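Local coordinates for high affinity transport system protein p37 (Mycoplasma hyorhinis, PDB 3EKI) that binds thiamine diphosphate as the extracytoplasmic lipoprotein of a high-affinity transport system, probably handing the cofactor on for import, at residues Q39-F48 / R349-I360. Sequence-based numbering, arbitrary orientation.
Sequences QGQWDKSITF and RKSVNQLEQNLI. With CA (calcium ion), chain D.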
loop_
_atom_site.group_PDB
_atom_site.type_symbol
_atom_site.label_atom_id
_atom_site.label_comp_id
_atom_site.label_asym_id
_atom_site.label_seq_id
_atom_site.Cartn_x
_atom_site.Cartn_y
_atom_site.Cartn_z
ATOM N N GLN A 39 8.034 18.691 24.550
ATOM C CA GLN A 39 6.718 18.280 25.016
ATOM C C GLN A 39 5.607 18.565 23.993
ATOM O O GLN A 39 4.853 17.640 23.672
ATOM C CB GLN A 39 6.339 18.965 26.332
ATOM C CG GLN A 39 5.312 18.127 27.101
ATOM C CD GLN A 39 5.913 16.781 27.469
ATOM O OE1 GLN A 39 6.977 16.759 28.088
ATOM N NE2 GLN A 39 5.252 15.694 27.094
ATOM N N GLY A 40 5.553 19.809 23.545
ATOM C CA GLY A 40 4.657 20.315 22.526
ATOM C C GLY A 40 3.386 20.889 23.151
ATOM O O GLY A 40 3.153 20.639 24.339
ATOM N N GLN A 41 2.624 21.632 22.371
ATOM C CA GLN A 41 1.395 22.267 22.850
ATOM C C GLN A 41 0.165 21.368 22.696
ATOM O O GLN A 41 -0.033 20.765 21.641
ATOM C CB GLN A 41 1.132 23.580 22.125
ATOM C CG GLN A 41 2.406 24.401 21.951
ATOM C CD GLN A 41 2.030 25.826 21.570
ATOM O OE1 GLN A 41 2.174 26.176 20.408
ATOM N NE2 GLN A 41 1.570 26.585 22.552
ATOM N N TRP A 42 -0.645 21.313 23.750
ATOM C CA TRP A 42 -1.952 20.664 23.656
ATOM C C TRP A 42 -2.798 21.407 22.652
ATOM O O TRP A 42 -2.934 22.631 22.660
ATOM C CB TRP A 42 -2.657 20.634 25.015
ATOM C CG TRP A 42 -3.904 19.801 25.019
ATOM C CD1 TRP A 42 -5.178 20.204 24.768
ATOM C CD2 TRP A 42 -3.928 18.392 25.307
ATOM N NE1 TRP A 42 -6.026 19.131 24.878
ATOM C CE2 TRP A 42 -5.290 18.006 25.207
ATOM C CE3 TRP A 42 -2.952 17.436 25.632
ATOM C CZ2 TRP A 42 -5.666 16.686 25.428
ATOM C CZ3 TRP A 42 -3.352 16.129 25.852
ATOM C CH2 TRP A 42 -4.703 15.746 25.752
ATOM N N ASP A 43 -3.432 20.705 21.719
ATOM C CA ASP A 43 -4.224 21.363 20.704
ATOM C C ASP A 43 -5.659 20.887 20.841
ATOM O O ASP A 43 -5.889 19.676 20.711
ATOM C CB ASP A 43 -3.657 21.021 19.324
ATOM C CG ASP A 43 -4.263 21.816 18.203
ATOM O OD1 ASP A 43 -5.224 22.580 18.462
ATOM O OD2 ASP A 43 -3.793 21.704 17.045
ATOM N N LYS A 44 -6.591 21.772 21.122
ATOM C CA LYS A 44 -7.967 21.355 21.372
ATOM C C LYS A 44 -8.741 21.038 20.112
ATOM O O LYS A 44 -9.906 20.619 20.166
ATOM C CB LYS A 44 -8.705 22.443 22.177
ATOM C CG LYS A 44 -8.908 23.710 21.349
ATOM C CD LYS A 44 -9.402 24.881 22.188
ATOM C CE LYS A 44 -9.677 26.092 21.311
ATOM N NZ LYS A 44 -9.350 27.362 22.023
ATOM N N SER A 45 -8.127 21.189 18.957
ATOM C CA SER A 45 -8.717 20.877 17.663
ATOM C C SER A 45 -7.716 20.013 16.893
ATOM O O SER A 45 -6.591 20.468 16.643
ATOM C CB SER A 45 -9.050 22.143 16.878
ATOM O OG SER A 45 -9.391 21.863 15.527
ATOM N N ILE A 46 -8.077 18.785 16.545
ATOM C CA ILE A 46 -7.165 17.943 15.782
ATOM C C ILE A 46 -7.808 17.705 14.418
ATOM O O ILE A 46 -8.954 17.292 14.375
ATOM C CB ILE A 46 -6.865 16.662 16.559
ATOM C CG1 ILE A 46 -6.016 16.878 17.817
ATOM C CG2 ILE A 46 -6.225 15.608 15.662
ATOM C CD1 ILE A 46 -4.555 17.144 17.490
ATOM N N THR A 47 -7.049 17.994 13.378
ATOM C CA THR A 47 -7.479 17.794 12.005
ATOM C C THR A 47 -6.618 16.737 11.316
ATOM O O THR A 47 -5.403 16.922 11.236
ATOM C CB THR A 47 -7.400 19.119 11.221
ATOM O OG1 THR A 47 -8.267 20.085 11.826
ATOM C CG2 THR A 47 -7.878 18.925 9.789
ATOM N N PHE A 48 -7.230 15.664 10.837
ATOM C CA PHE A 48 -6.592 14.646 10.018
ATOM C C PHE A 48 -6.679 14.969 8.524
ATOM O O PHE A 48 -7.738 15.320 7.989
ATOM C CB PHE A 48 -7.272 13.299 10.272
ATOM C CG PHE A 48 -7.208 12.771 11.699
ATOM C CD1 PHE A 48 -6.217 13.139 12.590
ATOM C CD2 PHE A 48 -8.172 11.878 12.137
ATOM C CE1 PHE A 48 -6.211 12.615 13.879
ATOM C CE2 PHE A 48 -8.167 11.344 13.411
ATOM C CZ PHE A 48 -7.161 11.707 14.277
ATOM N N ARG A 349 2.457 16.474 12.877
ATOM C CA ARG A 349 3.276 17.687 12.944
ATOM C C ARG A 349 3.981 17.684 14.307
ATOM O O ARG A 349 3.518 17.137 15.308
ATOM C CB ARG A 349 2.495 18.955 12.665
ATOM C CG ARG A 349 1.428 19.265 13.698
ATOM C CD ARG A 349 0.724 20.596 13.483
ATOM N NE ARG A 349 -0.205 20.872 14.581
ATOM C CZ ARG A 349 0.024 21.483 15.721
ATOM N NH1 ARG A 349 1.231 21.947 16.002
ATOM N NH2 ARG A 349 -0.963 21.633 16.603
ATOM N N LYS A 350 5.180 18.265 14.332
ATOM C CA LYS A 350 6.111 18.066 15.420
ATOM C C LYS A 350 5.614 18.625 16.752
ATOM O O LYS A 350 5.921 18.041 17.796
ATOM C CB LYS A 350 7.453 18.724 15.074
ATOM C CG LYS A 350 8.661 18.068 15.728
ATOM C CD LYS A 350 9.890 18.913 15.400
ATOM C CE LYS A 350 11.174 18.114 15.457
ATOM N NZ LYS A 350 12.103 18.537 14.369
ATOM N N SER A 351 4.888 19.730 16.696
ATOM C CA SER A 351 4.521 20.402 17.946
ATOM C C SER A 351 3.235 19.930 18.584
ATOM O O SER A 351 2.808 20.497 19.598
ATOM C CB SER A 351 4.470 21.933 17.721
ATOM O OG SER A 351 5.784 22.399 17.404
ATOM N N VAL A 352 2.572 18.878 18.096
ATOM C CA VAL A 352 1.446 18.345 18.856
ATOM C C VAL A 352 1.953 17.730 20.142
ATOM O O VAL A 352 2.924 16.957 20.148
ATOM C CB VAL A 352 0.673 17.262 18.067
ATOM C CG1 VAL A 352 -0.317 16.583 19.002
ATOM C CG2 VAL A 352 0.020 17.867 16.851
ATOM N N ASN A 353 1.355 18.051 21.288
ATOM C CA ASN A 353 1.801 17.517 22.568
ATOM C C ASN A 353 1.943 16.002 22.575
ATOM O O ASN A 353 1.048 15.316 22.061
ATOM C CB ASN A 353 0.790 17.926 23.639
ATOM C CG ASN A 353 1.089 17.369 25.010
ATOM O OD1 ASN A 353 0.636 16.292 25.382
ATOM N ND2 ASN A 353 1.876 18.144 25.748
ATOM N N GLN A 354 3.038 15.483 23.098
ATOM C CA GLN A 354 3.322 14.053 23.150
ATOM C C GLN A 354 2.249 13.222 23.825
ATOM O O GLN A 354 1.903 12.129 23.357
ATOM C CB GLN A 354 4.649 13.781 23.885
ATOM C CG GLN A 354 5.562 12.779 23.191
ATOM C CD GLN A 354 6.991 12.796 23.706
ATOM O OE1 GLN A 354 7.497 11.786 24.203
ATOM N NE2 GLN A 354 7.659 13.941 23.588
ATOM N N LEU A 355 1.689 13.704 24.930
ATOM C CA LEU A 355 0.612 13.030 25.633
ATOM C C LEU A 355 -0.601 12.901 24.708
ATOM O O LEU A 355 -1.222 11.834 24.682
ATOM C CB LEU A 355 0.199 13.787 26.899
ATOM C CG LEU A 355 1.296 13.977 27.936
ATOM C CD1 LEU A 355 0.801 14.885 29.063
ATOM C CD2 LEU A 355 1.749 12.645 28.514
ATOM N N GLU A 356 -0.897 13.977 23.979
ATOM C CA GLU A 356 -2.004 13.958 23.013
ATOM C C GLU A 356 -1.728 12.980 21.873
ATOM O O GLU A 356 -2.635 12.236 21.468
ATOM C CB GLU A 356 -2.262 15.374 22.504
ATOM C CG GLU A 356 -3.586 15.526 21.758
ATOM C CD GLU A 356 -3.935 16.959 21.421
ATOM O OE1 GLU A 356 -3.033 17.814 21.578
ATOM O OE2 GLU A 356 -5.080 17.236 20.998
ATOM N N GLN A 357 -0.503 12.964 21.368
ATOM C CA GLN A 357 -0.155 12.016 20.292
ATOM C C GLN A 357 -0.394 10.593 20.742
ATOM O O GLN A 357 -1.014 9.769 20.065
ATOM C CB GLN A 357 1.306 12.200 19.853
ATOM C CG GLN A 357 1.664 13.478 19.142
ATOM C CD GLN A 357 3.103 13.455 18.660
ATOM O OE1 GLN A 357 3.603 12.387 18.317
ATOM N NE2 GLN A 357 3.765 14.592 18.629
ATOM N N ASN A 358 0.099 10.222 21.914
ATOM C CA ASN A 358 -0.059 8.877 22.423
ATOM C C ASN A 358 -1.520 8.535 22.664
ATOM O O ASN A 358 -1.942 7.398 22.434
ATOM C CB ASN A 358 0.749 8.666 23.707
ATOM C CG ASN A 358 2.243 8.814 23.479
ATOM O OD1 ASN A 358 2.743 8.608 22.372
ATOM N ND2 ASN A 358 2.987 9.215 24.509
ATOM N N LEU A 359 -2.358 9.467 23.119
ATOM C CA LEU A 359 -3.793 9.199 23.266
ATOM C C LEU A 359 -4.463 9.007 21.907
ATOM O O LEU A 359 -5.365 8.183 21.760
ATOM C CB LEU A 359 -4.456 10.351 24.005
ATOM C CG LEU A 359 -4.278 10.372 25.513
ATOM C CD1 LEU A 359 -4.636 11.778 25.990
ATOM C CD2 LEU A 359 -5.143 9.345 26.231
ATOM N N ILE A 360 -3.992 9.733 20.903
ATOM C CA ILE A 360 -4.557 9.564 19.551
ATOM C C ILE A 360 -4.149 8.191 19.025
ATOM O O ILE A 360 -5.019 7.481 18.481
ATOM C CB ILE A 360 -4.172 10.740 18.640
ATOM C CG1 ILE A 360 -4.891 12.048 19.038
ATOM C CG2 ILE A 360 -4.388 10.428 17.179
ATOM C CD1 ILE A 360 -4.307 13.281 18.350
HETATM CA CA CA D . -5.140 21.497 15.060
HETATM O O HOH W 1 -0.183 22.261 19.198
HETATM O O HOH W 2 1.981 24.280 17.801
HETATM O O HOH W 3 -6.074 23.707 15.869
HETATM O O HOH W 4 -7.469 21.583 13.877
#
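Glu356 lies over one face of the Trp42 indole with its carboxylate stacked on the ring, the two planes 11° apart, and its CB makes a CH-pi contact 4.0 Å from the centroid of the six-membered ring. With CG anti to the backbone N (chi1 -166°) and the chain extended beyond it, the carboxylate runs across the ring face to the Asp43 backbone, where OE1 takes a nearly straight bond (173°) from Asp43 N through its syn lone pair. Glu356 OE2 lies 2.6 Å from Asp43 O. Leu359 CD1 meets the indole edge in plane, while Trp42 NE1 hydrogen-bonds to Asp94 O. Asn353 works both ways: OD1 caps helix 354-369, accepting from Glu356 N in the carbonyl plane, and Asn353 ND2 donates to Gly40 O at 3.1 Å. Gln354 N bonds Gln39 O, and a single beta bridge pairs Gln41 with Val352. In this periplasmic-binding-protein-like fold, the first modelled residues, leading into strand 45-51, are thus held on the start of the helix after strand 345-349, beside a calcium site formed by Asp43, Ser45, Pro118 and Asp121. Asp43 OD2 binds the calcium ion at 2.4 Å and also forms a salt bridge with Arg349 NH2, which lies 2.9 Å from OD2, above the carboxylate plane; Asp121 shares both the metal and the arginine. Deeper in, Ile46 and Ile360 meet tip to tip, CD1 to CD1 at 4.0 Å.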